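Local coordinates for UDP-4-amino-4,6-dideoxy-N-acetyl-beta-L-altrosamine transaminase (Helicobacter pylori, PDB 2FNU), which catalyses the PLP-dependent transamination of a UDP-linked 4-keto sugar, the second step in making pseudaminic acid, the sialic-acid-like sugar that decorates flagellin, at residues Thr80-Val85 with Lys335-Phe340. Residues are numbered along the deposited sequence; the frame is centred on the assembly and turned at random.
Sequences TPISFV and KSAEDF. With PMP (4'-deoxy-4'-aminopyridoxal-5'-phosphate), chain E; UD1 (uridine-diphosphate-N-acetylglucosamine), chain F.
Pro81 and Ile82 meet Ala337 and Phe340 where the loop after strand 76-79 of the central mixed sheet of this PLP-dependent aminotransferase fold packs on helix 335-343. The contact is buried, between apolar side chains, with no hydrogen bond across. Pro81 CG lies 3.7 Å from Ala337 CB, and Ile82 CD1 approaches the same methyl at 4.0 Å and Ala337 O at 3.9 Å. The branches of Ile82 divide the work: CG1, beside the backbone N (chi1 -59°), carries CD1 to Ala337, while CG2 comes at a slant to the Phe340 ring, 3.9 Å from CE2. Tyr130 meets that ring edge-to-face, and Ile103 touches Ile82 and Phe340.

An ST turn bends the loop, Ile82 N donating to Thr80 OG1 at 3.0 Å; on the helix, Lys335 NZ forms a salt bridge with the syn side of Asp339 OD2, one turn on.

Beyond Ile82 the loop turns into the active site. Ser83 OG, hydrogen-bonded to Thr87, borders the PMP methyl C2A. Over one face of the Phe84 ring lie PMP N4A and the UD1 hexose, joined as the external aldimine (N4A to C4' 1.3 Å), the hexose O5' 3.5 Å above the ring plane, toward its rim.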
ATOM      1  N   THR B  80      -6.128 -21.010 -10.000  1.00 12.29           N
ATOM      2  CA  THR B  80      -5.553 -21.215 -11.331  1.00 11.72           C
ATOM      3  C   THR B  80      -4.052 -20.940 -11.335  1.00 12.25           C
ATOM      4  O   THR B  80      -3.592 -20.003 -10.661  1.00 12.19           O
ATOM      5  CB  THR B  80      -6.213 -20.291 -12.371  1.00 13.10           C
ATOM      6  OG1 THR B  80      -5.560 -20.460 -13.644  1.00 12.36           O
ATOM      7  CG2 THR B  80      -6.172 -18.802 -11.927  1.00 13.10           C
ATOM      8  N   PRO B  81      -3.288 -21.736 -12.104  1.00 12.14           N
ATOM      9  CA  PRO B  81      -1.866 -21.444 -12.247  1.00 12.82           C
ATOM     10  C   PRO B  81      -1.593 -20.352 -13.282  1.00 12.27           C
ATOM     11  O   PRO B  81      -0.465 -19.896 -13.376  1.00 12.64           O
ATOM     12  CB  PRO B  81      -1.293 -22.784 -12.733  1.00 14.25           C
ATOM     13  CG  PRO B  81      -2.396 -23.388 -13.548  1.00 13.76           C
ATOM     14  CD  PRO B  81      -3.686 -22.960 -12.829  1.00 13.63           C
ATOM     15  N   ILE B  82      -2.609 -19.984 -14.068  1.00 11.48           N
ATOM     16  CA  ILE B  82      -2.458 -18.928 -15.090  1.00 11.99           C
ATOM     17  C   ILE B  82      -3.047 -17.639 -14.543  1.00 12.12           C
ATOM     18  O   ILE B  82      -4.195 -17.269 -14.821  1.00 12.04           O
ATOM     19  CB  ILE B  82      -3.061 -19.340 -16.469  1.00 12.96           C
ATOM     20  CG1 ILE B  82      -2.376 -20.616 -16.984  1.00 13.58           C
ATOM     21  CG2 ILE B  82      -2.876 -18.233 -17.514  1.00 13.46           C
ATOM     22  CD1 ILE B  82      -0.826 -20.497 -17.128  1.00 15.08           C
ATOM     23  N   SER B  83      -2.243 -16.990 -13.706  1.00 11.96           N
ATOM     24  CA  SER B  83      -2.581 -15.675 -13.164  1.00 10.55           C
ATOM     25  C   SER B  83      -1.299 -14.982 -12.831  1.00 12.17           C
ATOM     26  O   SER B  83      -0.225 -15.607 -12.870  1.00 12.61           O
ATOM     27  CB  SER B  83      -3.419 -15.775 -11.889  1.00 11.38           C
ATOM     28  OG  SER B  83      -3.882 -14.467 -11.569  1.00 12.27           O
ATOM     29  N   PHE B  84      -1.392 -13.697 -12.505  1.00 10.69           N
ATOM     30  CA  PHE B  84      -0.211 -13.039 -11.947  1.00 11.39           C
ATOM     31  C   PHE B  84       0.108 -13.643 -10.582  1.00 10.55           C
ATOM     32  O   PHE B  84      -0.793 -14.072  -9.872  1.00 13.90           O
ATOM     33  CB  PHE B  84      -0.417 -11.531 -11.828  1.00 12.30           C
ATOM     34  CG  PHE B  84       0.826 -10.795 -11.420  1.00 11.34           C
ATOM     35  CD1 PHE B  84       1.947 -10.814 -12.234  1.00 12.90           C
ATOM     36  CD2 PHE B  84       0.896 -10.156 -10.191  1.00 13.07           C
ATOM     37  CE1 PHE B  84       3.127 -10.162 -11.847  1.00 14.89           C
ATOM     38  CE2 PHE B  84       2.069  -9.492  -9.790  1.00 13.01           C
ATOM     39  CZ  PHE B  84       3.182  -9.508 -10.619  1.00 14.12           C
ATOM     40  N   VAL B  85       1.389 -13.677 -10.212  1.00 10.72           N
ATOM     41  CA  VAL B  85       1.782 -14.403  -9.006  1.00 10.78           C
ATOM     42  C   VAL B  85       1.070 -13.919  -7.733  1.00 10.98           C
ATOM     43  O   VAL B  85       0.864 -14.700  -6.783  1.00 12.25           O
ATOM     44  CB  VAL B  85       3.326 -14.396  -8.839  1.00 11.67           C
ATOM     45  CG1 VAL B  85       3.826 -13.000  -8.401  1.00 12.03           C
ATOM     46  CG2 VAL B  85       3.787 -15.474  -7.867  1.00 14.02           C
ATOM     47  N   LYS B 335      -0.641 -29.969 -18.202  1.00 14.67           N
ATOM     48  CA  LYS B 335      -0.509 -29.802 -19.645  1.00 14.94           C
ATOM     49  C   LYS B 335      -1.270 -28.578 -20.154  1.00 14.03           C
ATOM     50  O   LYS B 335      -0.762 -27.835 -20.999  1.00 17.00           O
ATOM     51  CB  LYS B 335      -0.979 -31.065 -20.388  1.00 15.72           C
ATOM     52  CG  LYS B 335      -0.980 -30.925 -21.905  1.00 20.40           C
ATOM     53  CD  LYS B 335      -1.449 -32.217 -22.607  1.00 23.05           C
ATOM     54  CE  LYS B 335      -1.612 -32.005 -24.113  1.00 27.77           C
ATOM     55  NZ  LYS B 335      -0.405 -31.415 -24.752  1.00 31.50           N
ATOM     56  N   SER B 336      -2.479 -28.369 -19.639  1.00 14.75           N
ATOM     57  CA  SER B 336      -3.286 -27.237 -20.103  1.00 13.34           C
ATOM     58  C   SER B 336      -2.605 -25.905 -19.837  1.00 13.47           C
ATOM     59  O   SER B 336      -2.670 -24.996 -20.672  1.00 16.75           O
ATOM     60  CB  SER B 336      -4.683 -27.275 -19.482  1.00 13.79           C
ATOM     61  OG  SER B 336      -4.629 -27.232 -18.061  1.00 13.74           O
ATOM     62  N   ALA B 337      -1.947 -25.792 -18.688  1.00 13.79           N
ATOM     63  CA  ALA B 337      -1.269 -24.534 -18.318  1.00 13.02           C
ATOM     64  C   ALA B 337       0.024 -24.347 -19.114  1.00 13.72           C
ATOM     65  O   ALA B 337       0.331 -23.252 -19.602  1.00 14.62           O
ATOM     66  CB  ALA B 337      -0.974 -24.503 -16.820  1.00 14.26           C
ATOM     67  N   GLU B 338       0.804 -25.429 -19.223  1.00 13.07           N
ATOM     68  CA  GLU B 338       2.064 -25.390 -19.977  1.00 15.22           C
ATOM     69  C   GLU B 338       1.829 -25.034 -21.446  1.00 13.92           C
ATOM     70  O   GLU B 338       2.521 -24.163 -22.000  1.00 15.46           O
ATOM     71  CB  GLU B 338       2.799 -26.739 -19.892  1.00 15.43           C
ATOM     72  CG  GLU B 338       3.166 -27.171 -18.469  1.00 15.17           C
ATOM     73  CD  GLU B 338       4.234 -26.295 -17.826  1.00 22.67           C
ATOM     74  OE1 GLU B 338       5.248 -25.996 -18.492  1.00 25.31           O
ATOM     75  OE2 GLU B 338       4.071 -25.916 -16.644  1.00 18.98           O
ATOM     76  N   ASP B 339       0.858 -25.703 -22.068  1.00 14.32           N
ATOM     77  CA  ASP B 339       0.543 -25.437 -23.481  1.00 14.83           C
ATOM     78  C   ASP B 339       0.061 -24.000 -23.661  1.00 14.06           C
ATOM     79  O   ASP B 339       0.478 -23.331 -24.607  1.00 16.17           O
ATOM     80  CB  ASP B 339      -0.523 -26.395 -24.039  1.00 16.28           C
ATOM     81  CG  ASP B 339      -0.022 -27.837 -24.204  1.00 19.87           C
ATOM     82  OD1 ASP B 339       1.196 -28.098 -24.118  1.00 20.54           O
ATOM     83  OD2 ASP B 339      -0.887 -28.707 -24.395  1.00 22.32           O
ATOM     84  N   PHE B 340      -0.804 -23.525 -22.751  1.00 13.28           N
ATOM     85  CA  PHE B 340      -1.298 -22.155 -22.865  1.00 14.48           C
ATOM     86  C   PHE B 340      -0.151 -21.141 -22.758  1.00 14.87           C
ATOM     87  O   PHE B 340      -0.031 -20.215 -23.566  1.00 14.31           O
ATOM     88  CB  PHE B 340      -2.353 -21.867 -21.788  1.00 13.77           C
ATOM     89  CG  PHE B 340      -3.001 -20.523 -21.947  1.00 11.96           C
ATOM     90  CD1 PHE B 340      -4.122 -20.372 -22.749  1.00 12.82           C
ATOM     91  CD2 PHE B 340      -2.472 -19.399 -21.304  1.00 13.51           C
ATOM     92  CE1 PHE B 340      -4.704 -19.098 -22.907  1.00 12.08           C
ATOM     93  CE2 PHE B 340      -3.047 -18.139 -21.452  1.00 15.13           C
ATOM     94  CZ  PHE B 340      -4.164 -17.995 -22.257  1.00 13.76           C
TER
HETATM   95  N1  PMP E 903      -4.212 -10.296  -9.964  1.00 12.06           N
HETATM   96  C2  PMP E 903      -4.055 -10.232 -11.324  1.00 11.92           C
HETATM   97  C2A PMP E 903      -4.826 -11.203 -12.188  1.00 14.52           C
HETATM   98  C3  PMP E 903      -3.198  -9.266 -11.870  1.00 14.41           C
HETATM   99  O3  PMP E 903      -3.050  -9.162 -13.224  1.00 17.19           O
HETATM  100  C4  PMP E 903      -2.482  -8.381 -11.029  1.00 12.32           C
HETATM  101  C4A PMP E 903      -1.485  -7.388 -11.585  1.00 18.26           C
HETATM  102  N4A PMP E 903      -0.808  -7.882 -12.764  1.00 23.43           N
HETATM  103  C5  PMP E 903      -2.713  -8.431  -9.650  1.00 10.71           C
HETATM  104  C6  PMP E 903      -3.627  -9.358  -9.153  1.00 14.69           C
HETATM  105  C5A PMP E 903      -2.016  -7.486  -8.687  1.00 14.45           C
HETATM  106  O4P PMP E 903      -2.648  -6.226  -8.817  1.00 12.94           O
HETATM  107  P   PMP E 903      -1.867  -4.888  -8.362  1.00 12.08           P
HETATM  108  O1P PMP E 903      -0.840  -4.621  -9.437  1.00 15.04           O
HETATM  109  O2P PMP E 903      -2.916  -3.816  -8.364  1.00 11.87           O
HETATM  110  O3P PMP E 903      -1.275  -5.098  -6.995  1.00 11.88           O
HETATM  111  C1' UD1 F 904       2.509  -7.352 -13.723  1.00 33.73           C
HETATM  112  C2' UD1 F 904       1.545  -8.222 -14.549  1.00 24.62           C
HETATM  113  C3' UD1 F 904       0.203  -7.539 -14.793  1.00 27.42           C
HETATM  114  C4' UD1 F 904      -0.352  -6.949 -13.489  1.00 37.33           C
HETATM  115  C5' UD1 F 904       0.665  -6.123 -12.680  1.00 41.11           C
HETATM  116  C6' UD1 F 904       0.858  -4.716 -13.253  1.00 48.72           C
HETATM  117  C7' UD1 F 904       2.821  -9.735 -16.023  1.00 34.59           C
HETATM  118  C8' UD1 F 904       3.570  -9.902 -17.317  1.00 35.78           C
HETATM  119  N2' UD1 F 904       2.176  -8.581 -15.820  1.00 29.11           N
HETATM  120  O1' UD1 F 904       3.023  -6.283 -14.520  1.00 38.26           O
HETATM  121  O3' UD1 F 904      -0.750  -8.493 -15.315  1.00 22.23           O
HETATM  122  O5' UD1 F 904       1.912  -6.821 -12.524  1.00 35.47           O
HETATM  123  O7' UD1 F 904       2.807 -10.626 -15.207  1.00 25.14           O
HETATM  124  N1  UD1 F 904       3.507   0.652 -18.259  1.00 39.49           N
HETATM  125  C2  UD1 F 904       3.045   1.949 -18.556  1.00 41.53           C
HETATM  126  N3  UD1 F 904       2.816   2.822 -17.562  1.00 34.64           N
HETATM  127  C4  UD1 F 904       3.026   2.498 -16.278  1.00 39.50           C
HETATM  128  C5  UD1 F 904       3.483   1.231 -15.917  1.00 31.27           C
HETATM  129  C6  UD1 F 904       3.735   0.293 -16.910  1.00 34.35           C
HETATM  130  O2  UD1 F 904       2.846   2.279 -19.752  1.00 40.02           O
HETATM  131  O4  UD1 F 904       2.801   3.345 -15.393  1.00 37.16           O
HETATM  132  C1B UD1 F 904       3.763  -0.282 -19.375  1.00 37.32           C
HETATM  133  C2B UD1 F 904       5.199  -0.067 -19.833  1.00 38.41           C
HETATM  134  O2' UD1 F 904       5.244  -0.086 -21.262  1.00 38.23           O
HETATM  135  C3B UD1 F 904       5.955  -1.246 -19.259  1.00 38.49           C
HETATM  136  C4B UD1 F 904       4.897  -2.327 -19.212  1.00 39.02           C
HETATM  137  O4B UD1 F 904       3.656  -1.653 -18.970  1.00 32.49           O
HETATM  138  O3B UD1 F 904       7.073  -1.648 -20.061  1.00 40.50           O
HETATM  139  C5B UD1 F 904       5.188  -3.303 -18.089  1.00 37.19           C
HETATM  140  O5B UD1 F 904       4.163  -4.286 -18.092  1.00 36.53           O
HETATM  141  PA  UD1 F 904       4.428  -5.690 -17.340  1.00 39.17           P
HETATM  142  O1A UD1 F 904       3.124  -6.474 -17.336  1.00 32.56           O
HETATM  143  O2A UD1 F 904       5.678  -6.314 -17.937  1.00 30.63           O
HETATM  144  O3A UD1 F 904       4.745  -5.076 -15.876  1.00 33.30           O
HETATM  145  PB  UD1 F 904       4.597  -5.906 -14.495  1.00 33.67           P
HETATM  146  O1B UD1 F 904       5.411  -7.189 -14.576  1.00 36.47           O
HETATM  147  O2B UD1 F 904       4.814  -4.918 -13.359  1.00 32.40           O